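Local atomic coordinates of CalS10 (Micromonospora echinospora, PDB entry 6UK5), a protein that binds S-adenosylmethionine and probably transfers its methyl group to an amino pentose during calicheamicin biosynthesis. Residues D39-V44 / G239-G243; I48-R52 / A146-V152; V125-V131 / L214-F218; R177-S183 / E195-G201. All coordinates share one frame. Residue numbers count along the deposited sequence, not the author numbering.

Interaction 1: residues D39-V44 / G239-G243; sequences DEAADV and GWLTG
The indole of W240 lies along one side of helix 37-51, overlapping D43, V44 and the CB of E40. This joins the helix to the loop between the last two strands, 232-237 and 246-251, of the Rossmann-like methyltransferase sheet, where 246-251 runs antiparallel to the parallel strands, as in class I SAM-dependent enzymes. Residues 39-44 are regular helix, with D43 N bonded to D39 O (2.9 Å) and V44 N to E40 O (2.8 Å). The loop is irregular: W240 has positive phi (69°), and G243, at phi 109°, adopts a conformation that would jam a CB against the preceding carbonyl. The backbones come closest at E40 and L241, CA to CA 6.9 Å. With chi1 t and chi2 56°, W240 brings CZ2 to 3.4 Å from V44 CG2 and CH2 to 3.8 Å from E40 CB. D43 points at the loop (chi1 t) and places OD2 2.5 Å from W240 NE1; its OD1 is salt-bridged to R47. L241 points back at the helix (chi1 m, chi2 t), its CD1 3.7 Å from D39 O and 4.0 Å from E40 CA. The carboxylate of E40 serves K35 and H68, close to the SAM site, where W37 of the same helix binds the cofactor. Beside it, T242 turns its OG1 to E154 and sets CG2 3.6 Å from E40 OE2.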
# COMPACT_ATOMS: atom_id res chain seq x y z
N ASP A 39 1.73 26.10 -0.73
CA ASP A 39 2.49 26.86 -1.71
C ASP A 39 1.60 27.29 -2.88
O ASP A 39 1.75 28.40 -3.40
CB ASP A 39 3.67 26.04 -2.22
CG ASP A 39 4.73 25.81 -1.14
OD1 ASP A 39 4.76 26.59 -0.16
OD2 ASP A 39 5.53 24.86 -1.29
N GLU A 40 0.68 26.43 -3.29
CA GLU A 40 -0.24 26.78 -4.37
C GLU A 40 -1.13 27.95 -3.96
O GLU A 40 -1.22 28.96 -4.67
CB GLU A 40 -1.08 25.57 -4.76
CG GLU A 40 -0.27 24.47 -5.44
CD GLU A 40 -1.07 23.20 -5.65
OE1 GLU A 40 -2.31 23.27 -5.61
OE2 GLU A 40 -0.45 22.13 -5.86
N ALA A 41 -1.79 27.84 -2.80
CA ALA A 41 -2.64 28.93 -2.34
C ALA A 41 -1.85 30.22 -2.18
O ALA A 41 -2.34 31.30 -2.53
CB ALA A 41 -3.31 28.54 -1.02
N ALA A 42 -0.63 30.13 -1.64
CA ALA A 42 0.20 31.31 -1.47
C ALA A 42 0.50 31.97 -2.81
O ALA A 42 0.36 33.19 -2.96
CB ALA A 42 1.49 30.94 -0.75
N ASP A 43 0.93 31.18 -3.79
CA ASP A 43 1.20 31.72 -5.12
C ASP A 43 -0.06 32.34 -5.72
O ASP A 43 -0.03 33.44 -6.28
CB ASP A 43 1.75 30.63 -6.04
CG ASP A 43 1.97 31.11 -7.45
OD1 ASP A 43 2.08 32.34 -7.66
OD2 ASP A 43 2.01 30.27 -8.37
N VAL A 44 -1.19 31.63 -5.61
CA VAL A 44 -2.45 32.17 -6.11
C VAL A 44 -2.77 33.49 -5.43
O VAL A 44 -3.21 34.45 -6.07
CB VAL A 44 -3.59 31.14 -5.91
CG1 VAL A 44 -4.94 31.77 -6.21
CG2 VAL A 44 -3.36 29.92 -6.78
N GLY A 239 2.75 26.46 -17.17
CA GLY A 239 3.47 25.69 -16.18
C GLY A 239 2.86 25.75 -14.79
O GLY A 239 2.05 24.90 -14.41
N TRP A 240 3.27 26.77 -14.03
CA TRP A 240 2.82 26.95 -12.66
C TRP A 240 3.42 25.82 -11.82
O TRP A 240 4.25 25.05 -12.32
CB TRP A 240 1.30 26.97 -12.60
CG TRP A 240 0.76 27.61 -11.36
CD1 TRP A 240 1.03 28.87 -10.91
CD2 TRP A 240 -0.16 27.04 -10.43
NE1 TRP A 240 0.35 29.11 -9.75
CE2 TRP A 240 -0.40 28.01 -9.43
CE3 TRP A 240 -0.81 25.81 -10.34
CZ2 TRP A 240 -1.25 27.78 -8.36
CZ3 TRP A 240 -1.66 25.58 -9.27
CH2 TRP A 240 -1.87 26.56 -8.29
N LEU A 241 3.04 25.72 -10.55
CA LEU A 241 3.69 24.77 -9.66
C LEU A 241 3.21 23.34 -9.86
O LEU A 241 3.87 22.41 -9.39
CB LEU A 241 3.46 25.17 -8.20
CG LEU A 241 3.43 26.67 -7.89
CD1 LEU A 241 3.22 26.86 -6.39
CD2 LEU A 241 4.65 27.41 -8.39
N THR A 242 2.10 23.15 -10.56
CA THR A 242 1.54 21.82 -10.78
C THR A 242 1.99 21.21 -12.10
O THR A 242 2.08 19.98 -12.20
CB THR A 242 0.01 21.89 -10.75
OG1 THR A 242 -0.46 22.73 -11.81
CG2 THR A 242 -0.48 22.45 -9.42
N GLY A 243 2.27 22.04 -13.10
CA GLY A 243 2.54 21.60 -14.45
C GLY A 243 1.43 21.92 -15.43
O GLY A 243 1.68 21.99 -16.64

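Interaction 2: residues I48-R52 / A146-V152; sequences IRAAR and APGGVLV
Residues 48-51 form the last turn of helix 37-51, closed by R52 N to I48 O at 2.7 Å, and R52 then leaves helical geometry (phi/psi -144/80°). Opposite it, A146-G149 make a type II beta turn, with G149 N bonded to A146 O at 2.7 Å and G148 at phi 76°, leading into strand 149-153. The contact is helix-on-sheet packing in the Rossmann-like methyltransferase fold: the C-terminal end of the helix lies against the fifth strand in the order of its seven-stranded sheet. CA atoms approach to 6.5 Å at I48 and V150 and to 7.2 Å at R52 and G149. V150 (chi1 t) and V152 (chi1 m) both point toward the helix. I48 CG1 lies over the gap between them, 4.4 Å from V150 CG1 and 4.4 Å from V152 CG1, while V150 CG2 touches A51 CB at 3.8 Å and R52 CB at 3.9 Å. I48 and V152 also rest on A117 and T119 of the adjacent strand 115-120. An extended R52, t at chi1 to chi3, carries its guanidinium over the turn; NE is salt-bridged to D116. A CB on G148 would clash with R52 NH1, and G149 N lies over one face of the guanidinium. At its tip, R52 NH2 gives P147 O a weak hydrogen bond of 2.9 Å.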
# COMPACT_ATOMS: atom_id res chain seq x y z
N ILE A 48 -3.45 37.23 -7.19
CA ILE A 48 -4.67 37.99 -6.95
C ILE A 48 -4.32 39.41 -6.52
O ILE A 48 -4.94 40.39 -6.96
CB ILE A 48 -5.56 37.29 -5.92
CG1 ILE A 48 -6.07 35.96 -6.48
CG2 ILE A 48 -6.73 38.17 -5.54
CD1 ILE A 48 -6.58 35.00 -5.43
N ARG A 49 -3.32 39.54 -5.65
CA ARG A 49 -2.89 40.87 -5.21
C ARG A 49 -2.29 41.66 -6.36
O ARG A 49 -2.44 42.89 -6.42
CB ARG A 49 -1.88 40.73 -4.08
CG ARG A 49 -2.44 40.10 -2.82
CD ARG A 49 -3.50 40.99 -2.20
NE ARG A 49 -3.95 40.49 -0.91
CZ ARG A 49 -4.83 41.12 -0.14
NH1 ARG A 49 -5.36 42.27 -0.53
NH2 ARG A 49 -5.19 40.60 1.02
N ALA A 50 -1.59 40.98 -7.28
CA ALA A 50 -1.08 41.66 -8.47
C ALA A 50 -2.20 42.31 -9.26
O ALA A 50 -2.15 43.50 -9.57
CB ALA A 50 -0.32 40.66 -9.34
N ALA A 51 -3.25 41.54 -9.59
CA ALA A 51 -4.35 42.06 -10.38
C ALA A 51 -5.33 42.90 -9.58
O ALA A 51 -6.02 43.74 -10.16
CB ALA A 51 -5.10 40.90 -11.05
N ARG A 52 -5.42 42.69 -8.27
CA ARG A 52 -6.40 43.38 -7.42
C ARG A 52 -5.74 43.64 -6.08
O ARG A 52 -5.94 42.90 -5.11
CB ARG A 52 -7.68 42.55 -7.28
CG ARG A 52 -8.94 43.38 -7.02
CD ARG A 52 -10.19 42.52 -7.22
NE ARG A 52 -11.43 43.23 -6.90
CZ ARG A 52 -11.98 44.17 -7.66
NH1 ARG A 52 -11.40 44.55 -8.79
NH2 ARG A 52 -13.12 44.74 -7.29
N ALA A 146 -17.03 40.95 -8.37
CA ALA A 146 -17.19 42.38 -8.53
C ALA A 146 -16.41 42.84 -9.76
O ALA A 146 -15.56 42.12 -10.28
CB ALA A 146 -16.69 43.11 -7.29
N PRO A 147 -16.70 44.05 -10.26
CA PRO A 147 -15.94 44.55 -11.42
C PRO A 147 -14.45 44.59 -11.10
O PRO A 147 -14.04 45.01 -10.02
CB PRO A 147 -16.52 45.95 -11.65
CG PRO A 147 -17.84 45.95 -10.96
CD PRO A 147 -17.71 45.01 -9.80
N GLY A 148 -13.65 44.15 -12.07
CA GLY A 148 -12.23 43.96 -11.84
C GLY A 148 -11.90 42.71 -11.05
O GLY A 148 -10.71 42.43 -10.84
N GLY A 149 -12.90 41.97 -10.58
CA GLY A 149 -12.64 40.76 -9.83
C GLY A 149 -11.80 39.77 -10.61
O GLY A 149 -11.75 39.78 -11.84
N VAL A 150 -11.13 38.90 -9.87
CA VAL A 150 -10.17 37.96 -10.43
C VAL A 150 -10.76 36.55 -10.36
O VAL A 150 -11.16 36.09 -9.29
CB VAL A 150 -8.82 38.01 -9.68
CG1 VAL A 150 -7.81 37.09 -10.34
CG2 VAL A 150 -8.30 39.44 -9.62
N LEU A 151 -10.79 35.88 -11.51
CA LEU A 151 -11.11 34.46 -11.58
C LEU A 151 -9.83 33.71 -11.94
O LEU A 151 -9.14 34.09 -12.90
CB LEU A 151 -12.21 34.20 -12.61
CG LEU A 151 -13.02 32.91 -12.43
CD1 LEU A 151 -14.43 33.13 -12.94
CD2 LEU A 151 -12.37 31.76 -13.17
N VAL A 152 -9.51 32.68 -11.18
CA VAL A 152 -8.32 31.87 -11.41
C VAL A 152 -8.73 30.41 -11.46
O VAL A 152 -9.47 29.94 -10.59
CB VAL A 152 -7.23 32.11 -10.35
CG1 VAL A 152 -7.12 33.60 -10.03
CG2 VAL A 152 -7.50 31.31 -9.09

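Interaction 3: residues V125-V131 / L214-F218; sequences VNFLGTV and LLTMF. With SAM (S-adenosylmethionine), chain D.
N126 holds this contact together through both backbone and side chain. Its carbonyl O, in the 3-10 turn 125-127, accepts from T216 N at 2.8 Å, and its ND2 donates to T216 O at 3.0 Å, so both backbone polar atoms of T216 are bound by one residue. N126 OD1 is taken by W156 N, and ND2 also meets Y223 OH. The CA atoms pair at 5.1 Å for N126 with T216 and 5.0 Å for F127 with L215, whose CA adds a CA-H...O contact to N126 O (3.3 Å). A water donates to G129 O (2.7 Å) and lies 3.1 Å from T216 OG1. T130, the N-cap of helix 131-143, bonds through OG1 to E133 N. Over one face of the F127 ring (chi1 m, chi2 -87°), L215 CD1 makes a CH-pi contact 3.7 Å from the centroid, while F127 CE2 is 3.6 Å from SAM C5' and L128 CD2 3.7 Å from SAM N6: the loop is part of the cofactor pocket. F218 CD1 packs on V131 CG2 at 3.6 Å. The loop leaving strand 115-120 thus meets the end of strand 206-216 in the other sheet, F218 touching both M134 of helix 131-143 and Y223 of helix 220-229.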
# COMPACT_ATOMS: atom_id res chain seq x y z
N VAL A 125 -13.05 21.99 -12.20
CA VAL A 125 -14.03 22.22 -13.25
C VAL A 125 -14.10 21.04 -14.21
O VAL A 125 -15.14 20.82 -14.85
CB VAL A 125 -13.69 23.52 -14.00
CG1 VAL A 125 -12.53 23.29 -14.96
CG2 VAL A 125 -14.91 24.02 -14.76
N ASN A 126 -13.03 20.27 -14.33
CA ASN A 126 -13.00 19.17 -15.29
C ASN A 126 -13.69 17.91 -14.79
O ASN A 126 -13.61 16.88 -15.47
CB ASN A 126 -11.55 18.87 -15.67
CG ASN A 126 -10.84 20.08 -16.25
OD1 ASN A 126 -10.16 20.81 -15.53
ND2 ASN A 126 -11.03 20.32 -17.54
N PHE A 127 -14.37 17.97 -13.65
CA PHE A 127 -15.28 16.92 -13.23
C PHE A 127 -16.67 17.11 -13.82
O PHE A 127 -17.55 16.27 -13.60
CB PHE A 127 -15.36 16.86 -11.70
CG PHE A 127 -14.16 16.23 -11.07
CD1 PHE A 127 -14.09 14.86 -10.91
CD2 PHE A 127 -13.08 17.00 -10.68
CE1 PHE A 127 -12.98 14.26 -10.35
CE2 PHE A 127 -11.96 16.42 -10.12
CZ PHE A 127 -11.92 15.04 -9.95
N LEU A 128 -16.87 18.19 -14.57
CA LEU A 128 -18.06 18.35 -15.39
C LEU A 128 -17.87 17.59 -16.70
O LEU A 128 -16.74 17.36 -17.15
CB LEU A 128 -18.32 19.84 -15.64
CG LEU A 128 -18.27 20.68 -14.36
CD1 LEU A 128 -18.36 22.17 -14.66
CD2 LEU A 128 -19.40 20.27 -13.42
N GLY A 129 -18.98 17.19 -17.30
CA GLY A 129 -18.92 16.24 -18.39
C GLY A 129 -18.96 16.85 -19.78
O GLY A 129 -18.47 16.25 -20.74
N THR A 130 -19.51 18.06 -19.89
CA THR A 130 -19.76 18.67 -21.19
C THR A 130 -19.28 20.12 -21.19
O THR A 130 -19.15 20.75 -20.14
CB THR A 130 -21.26 18.63 -21.54
OG1 THR A 130 -21.96 19.60 -20.76
CG2 THR A 130 -21.83 17.25 -21.26
N VAL A 131 -19.01 20.62 -22.39
CA VAL A 131 -18.59 22.01 -22.55
C VAL A 131 -19.68 22.97 -22.07
O VAL A 131 -19.38 24.04 -21.52
CB VAL A 131 -18.22 22.29 -24.02
CG1 VAL A 131 -18.02 23.78 -24.25
CG2 VAL A 131 -16.96 21.51 -24.40
N LEU A 214 -14.73 10.43 -13.80
CA LEU A 214 -14.49 10.90 -15.16
C LEU A 214 -13.95 12.32 -15.08
O LEU A 214 -14.57 13.19 -14.46
CB LEU A 214 -15.76 10.92 -16.03
CG LEU A 214 -16.46 9.62 -16.41
CD1 LEU A 214 -17.44 9.90 -17.55
CD2 LEU A 214 -15.47 8.53 -16.80
N LEU A 215 -12.80 12.55 -15.71
CA LEU A 215 -12.23 13.88 -15.85
C LEU A 215 -12.26 14.22 -17.34
O LEU A 215 -11.68 13.50 -18.15
CB LEU A 215 -10.81 13.92 -15.30
CG LEU A 215 -10.23 15.25 -14.82
CD1 LEU A 215 -10.96 15.76 -13.59
CD2 LEU A 215 -8.75 15.08 -14.52
N THR A 216 -12.92 15.32 -17.68
CA THR A 216 -13.11 15.74 -19.06
C THR A 216 -12.32 17.01 -19.34
O THR A 216 -12.53 18.04 -18.69
CB THR A 216 -14.60 15.96 -19.35
OG1 THR A 216 -15.32 14.74 -19.09
CG2 THR A 216 -14.80 16.36 -20.80
N MET A 217 -11.41 16.94 -20.31
CA MET A 217 -10.64 18.10 -20.72
C MET A 217 -11.51 19.07 -21.52
O MET A 217 -12.49 18.69 -22.17
CB MET A 217 -9.46 17.70 -21.61
CG MET A 217 -8.56 18.87 -21.98
SD MET A 217 -7.38 18.45 -23.27
CE MET A 217 -8.45 18.71 -24.69
N PHE A 218 -11.14 20.35 -21.47
CA PHE A 218 -11.66 21.36 -22.37
C PHE A 218 -10.49 22.07 -23.03
O PHE A 218 -9.37 22.08 -22.51
CB PHE A 218 -12.56 22.35 -21.62
CG PHE A 218 -13.67 21.67 -20.87
CD1 PHE A 218 -14.73 21.10 -21.56
CD2 PHE A 218 -13.63 21.57 -19.49
CE1 PHE A 218 -15.75 20.46 -20.88
CE2 PHE A 218 -14.65 20.94 -18.80
CZ PHE A 218 -15.71 20.38 -19.49
N SAM D . -9.85 22.69 -4.29
CA SAM D . -9.91 21.28 -4.04
C SAM D . -8.54 20.72 -3.56
O SAM D . -7.51 21.05 -4.20
OXT SAM D . -8.57 19.95 -2.58
CB SAM D . -10.38 20.54 -5.29
CG SAM D . -10.92 19.19 -4.86
SD SAM D . -10.91 18.17 -6.36
CE SAM D . -10.91 16.53 -5.64
C5' SAM D . -12.60 18.25 -7.06
C4' SAM D . -13.75 18.70 -6.15
O4' SAM D . -14.79 19.26 -6.98
C3' SAM D . -14.40 17.58 -5.34
O3' SAM D . -14.12 17.74 -3.95
C2' SAM D . -15.91 17.72 -5.60
O2' SAM D . -16.67 17.72 -4.39
C1' SAM D . -16.02 19.06 -6.32
N9 SAM D . -17.08 19.13 -7.32
C8 SAM D . -17.24 18.34 -8.43
N7 SAM D . -18.25 18.68 -9.20
C5 SAM D . -18.79 19.78 -8.55
C6 SAM D . -19.87 20.63 -8.86
N6 SAM D . -20.66 20.46 -9.93
N1 SAM D . -20.12 21.66 -8.03
C2 SAM D . -19.34 21.82 -6.96
N3 SAM D . -18.31 21.08 -6.55
C4 SAM D . -18.08 20.07 -7.40
O HOH W 1 -17.85 13.66 -20.57

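Interaction 4: residues R177-S183 / E195-G201; sequences RTVARVS and EERWLVG
R177 begins this antiparallel hairpin pairing, strand 177-188 with 191-202, its CA 3.2 Å from G201 O and its guanidinium bridged to E174 and E24. T178 forms a hydrogen-bonded pair with G201: T178 N to G201 O 2.8 Å, G201 N to T178 O 3.0 Å. V179, non-hydrogen-bonded to V200 (CA-CA 4.6 Å), sets CG1 3.6 Å from W198 CE3 at the indole edge. A180 pairs with L199 (A180 N to L199 O and L199 N to A180 O, both 2.8 Å). R181, opposite W198, bends at chi3 (p) to lay CD over the indole's six-membered ring, a CH-pi contact 3.6 Å from its centroid; NH1 is 3.2 Å from E196 OE2, a salt bridge out of the guanidinium plane, while NH2 bridges to D170. V182 N to R197 O (3.0 Å) and R197 N to V182 O (2.9 Å) form the next hydrogen-bonded pair, and S183 CB meets E196 CG at 4.0 Å. The strand axes are 4.6 Å apart at 165°. Strands 165-174 and 206-216 flank the pair in the five-stranded sheet; W198 and E196 face helix 20-32, while T178, A180, V182 and R197 pack on the second subunit.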
# COMPACT_ATOMS: atom_id res chain seq x y z
N ARG A 177 -2.70 3.92 11.46
CA ARG A 177 -3.34 3.44 10.24
C ARG A 177 -2.31 3.39 9.12
O ARG A 177 -1.36 4.19 9.10
CB ARG A 177 -4.54 4.29 9.84
CG ARG A 177 -4.23 5.71 9.45
CD ARG A 177 -5.41 6.31 8.73
NE ARG A 177 -5.06 7.56 8.06
CZ ARG A 177 -5.90 8.25 7.30
NH1 ARG A 177 -7.14 7.81 7.12
NH2 ARG A 177 -5.50 9.37 6.72
N THR A 178 -2.50 2.46 8.19
CA THR A 178 -1.77 2.42 6.93
C THR A 178 -2.76 2.50 5.78
O THR A 178 -3.82 1.88 5.82
CB THR A 178 -0.94 1.15 6.81
OG1 THR A 178 -1.63 0.21 5.98
CG2 THR A 178 -0.76 0.56 8.17
N VAL A 179 -2.40 3.27 4.76
CA VAL A 179 -3.29 3.54 3.63
C VAL A 179 -2.56 3.15 2.36
O VAL A 179 -1.49 3.70 2.05
CB VAL A 179 -3.70 5.02 3.60
CG1 VAL A 179 -4.64 5.29 2.44
CG2 VAL A 179 -4.33 5.41 4.94
N ALA A 180 -3.13 2.19 1.63
CA ALA A 180 -2.63 1.77 0.33
C ALA A 180 -3.62 2.19 -0.75
O ALA A 180 -4.83 2.22 -0.54
CB ALA A 180 -2.43 0.25 0.27
N ARG A 181 -3.08 2.53 -1.92
CA ARG A 181 -3.92 2.93 -3.04
C ARG A 181 -3.30 2.43 -4.34
O ARG A 181 -2.10 2.59 -4.56
CB ARG A 181 -4.09 4.45 -3.13
CG ARG A 181 -5.24 4.85 -4.05
CD ARG A 181 -5.11 6.27 -4.53
NE ARG A 181 -3.99 6.42 -5.45
CZ ARG A 181 -3.58 7.57 -5.97
NH1 ARG A 181 -4.19 8.70 -5.63
NH2 ARG A 181 -2.56 7.60 -6.81
N VAL A 182 -4.13 1.82 -5.18
CA VAL A 182 -3.76 1.48 -6.55
C VAL A 182 -4.75 2.20 -7.46
O VAL A 182 -5.96 2.09 -7.26
CB VAL A 182 -3.80 -0.04 -6.80
CG1 VAL A 182 -3.47 -0.35 -8.26
CG2 VAL A 182 -2.86 -0.76 -5.86
N SER A 183 -4.23 2.93 -8.43
CA SER A 183 -5.08 3.69 -9.34
C SER A 183 -4.80 3.27 -10.77
O SER A 183 -3.75 2.73 -11.10
CB SER A 183 -4.85 5.20 -9.18
OG SER A 183 -3.55 5.57 -9.61
N GLU A 195 -10.02 5.16 -12.06
CA GLU A 195 -10.40 4.08 -11.16
C GLU A 195 -9.41 4.05 -10.00
O GLU A 195 -8.21 3.82 -10.22
CB GLU A 195 -10.42 2.73 -11.87
CG GLU A 195 -11.07 1.62 -11.05
CD GLU A 195 -10.82 0.24 -11.62
OE1 GLU A 195 -10.45 0.15 -12.81
OE2 GLU A 195 -10.99 -0.75 -10.88
N GLU A 196 -9.90 4.27 -8.78
CA GLU A 196 -9.08 4.21 -7.59
C GLU A 196 -9.58 3.09 -6.68
O GLU A 196 -10.79 2.90 -6.53
CB GLU A 196 -9.09 5.53 -6.81
CG GLU A 196 -8.08 6.54 -7.28
CD GLU A 196 -8.25 7.88 -6.61
OE1 GLU A 196 -9.37 8.19 -6.16
OE2 GLU A 196 -7.26 8.64 -6.52
N ARG A 197 -8.64 2.37 -6.06
CA ARG A 197 -8.98 1.32 -5.12
C ARG A 197 -8.06 1.42 -3.91
O ARG A 197 -6.84 1.33 -4.05
CB ARG A 197 -8.90 -0.06 -5.78
CG ARG A 197 -10.06 -0.28 -6.72
CD ARG A 197 -9.97 -1.60 -7.45
NE ARG A 197 -10.85 -2.58 -6.83
CZ ARG A 197 -11.25 -3.71 -7.40
NH1 ARG A 197 -10.86 -4.00 -8.64
NH2 ARG A 197 -12.05 -4.53 -6.75
N TRP A 198 -8.66 1.60 -2.74
CA TRP A 198 -7.95 1.89 -1.51
C TRP A 198 -8.00 0.71 -0.55
O TRP A 198 -8.95 -0.08 -0.56
CB TRP A 198 -8.58 3.11 -0.82
CG TRP A 198 -8.54 4.36 -1.64
CD1 TRP A 198 -9.35 4.67 -2.69
CD2 TRP A 198 -7.68 5.49 -1.45
NE1 TRP A 198 -9.04 5.91 -3.18
CE2 TRP A 198 -8.02 6.44 -2.44
CE3 TRP A 198 -6.65 5.79 -0.55
CZ2 TRP A 198 -7.36 7.66 -2.55
CZ3 TRP A 198 -6.00 7.00 -0.67
CH2 TRP A 198 -6.36 7.93 -1.66
N LEU A 199 -6.96 0.60 0.27
CA LEU A 199 -6.95 -0.29 1.43
C LEU A 199 -6.53 0.51 2.65
O LEU A 199 -5.45 1.11 2.65
CB LEU A 199 -6.00 -1.47 1.22
CG LEU A 199 -6.43 -2.60 0.29
CD1 LEU A 199 -5.27 -3.58 0.13
CD2 LEU A 199 -7.65 -3.32 0.83
N VAL A 200 -7.38 0.53 3.67
CA VAL A 200 -7.06 1.18 4.94
C VAL A 200 -7.08 0.12 6.04
O VAL A 200 -8.13 -0.49 6.30
CB VAL A 200 -8.01 2.33 5.27
CG1 VAL A 200 -7.64 2.96 6.60
CG2 VAL A 200 -7.95 3.38 4.18
N GLY A 201 -5.94 -0.08 6.68
CA GLY A 201 -5.82 -0.96 7.83
C GLY A 201 -5.48 -0.12 9.06
O GLY A 201 -4.59 0.73 9.01

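Overall arrangement
Helix 37-51, near the N terminus, opens interactions 1 and 2, which touch where V44 CG1 meets V152 CG2 at 3.9 Å. Interaction 2 closes first, at strand 149-153; interaction 1 stays open until the loop after strand 232-237, so its span encloses all the others. Interaction 3 starts at 125-131, before interaction 2 has closed, and the two cross; it ends at 214-218, past the whole hairpin of interaction 4, which therefore falls within its span. Interactions 1 and 2 fasten the helix to the seven-stranded sheet, interaction 4 pairs two strands of the five-stranded sheet about 39 Å (centre to centre) from interaction 2, and interaction 3 joins the two sheets beside the cofactor.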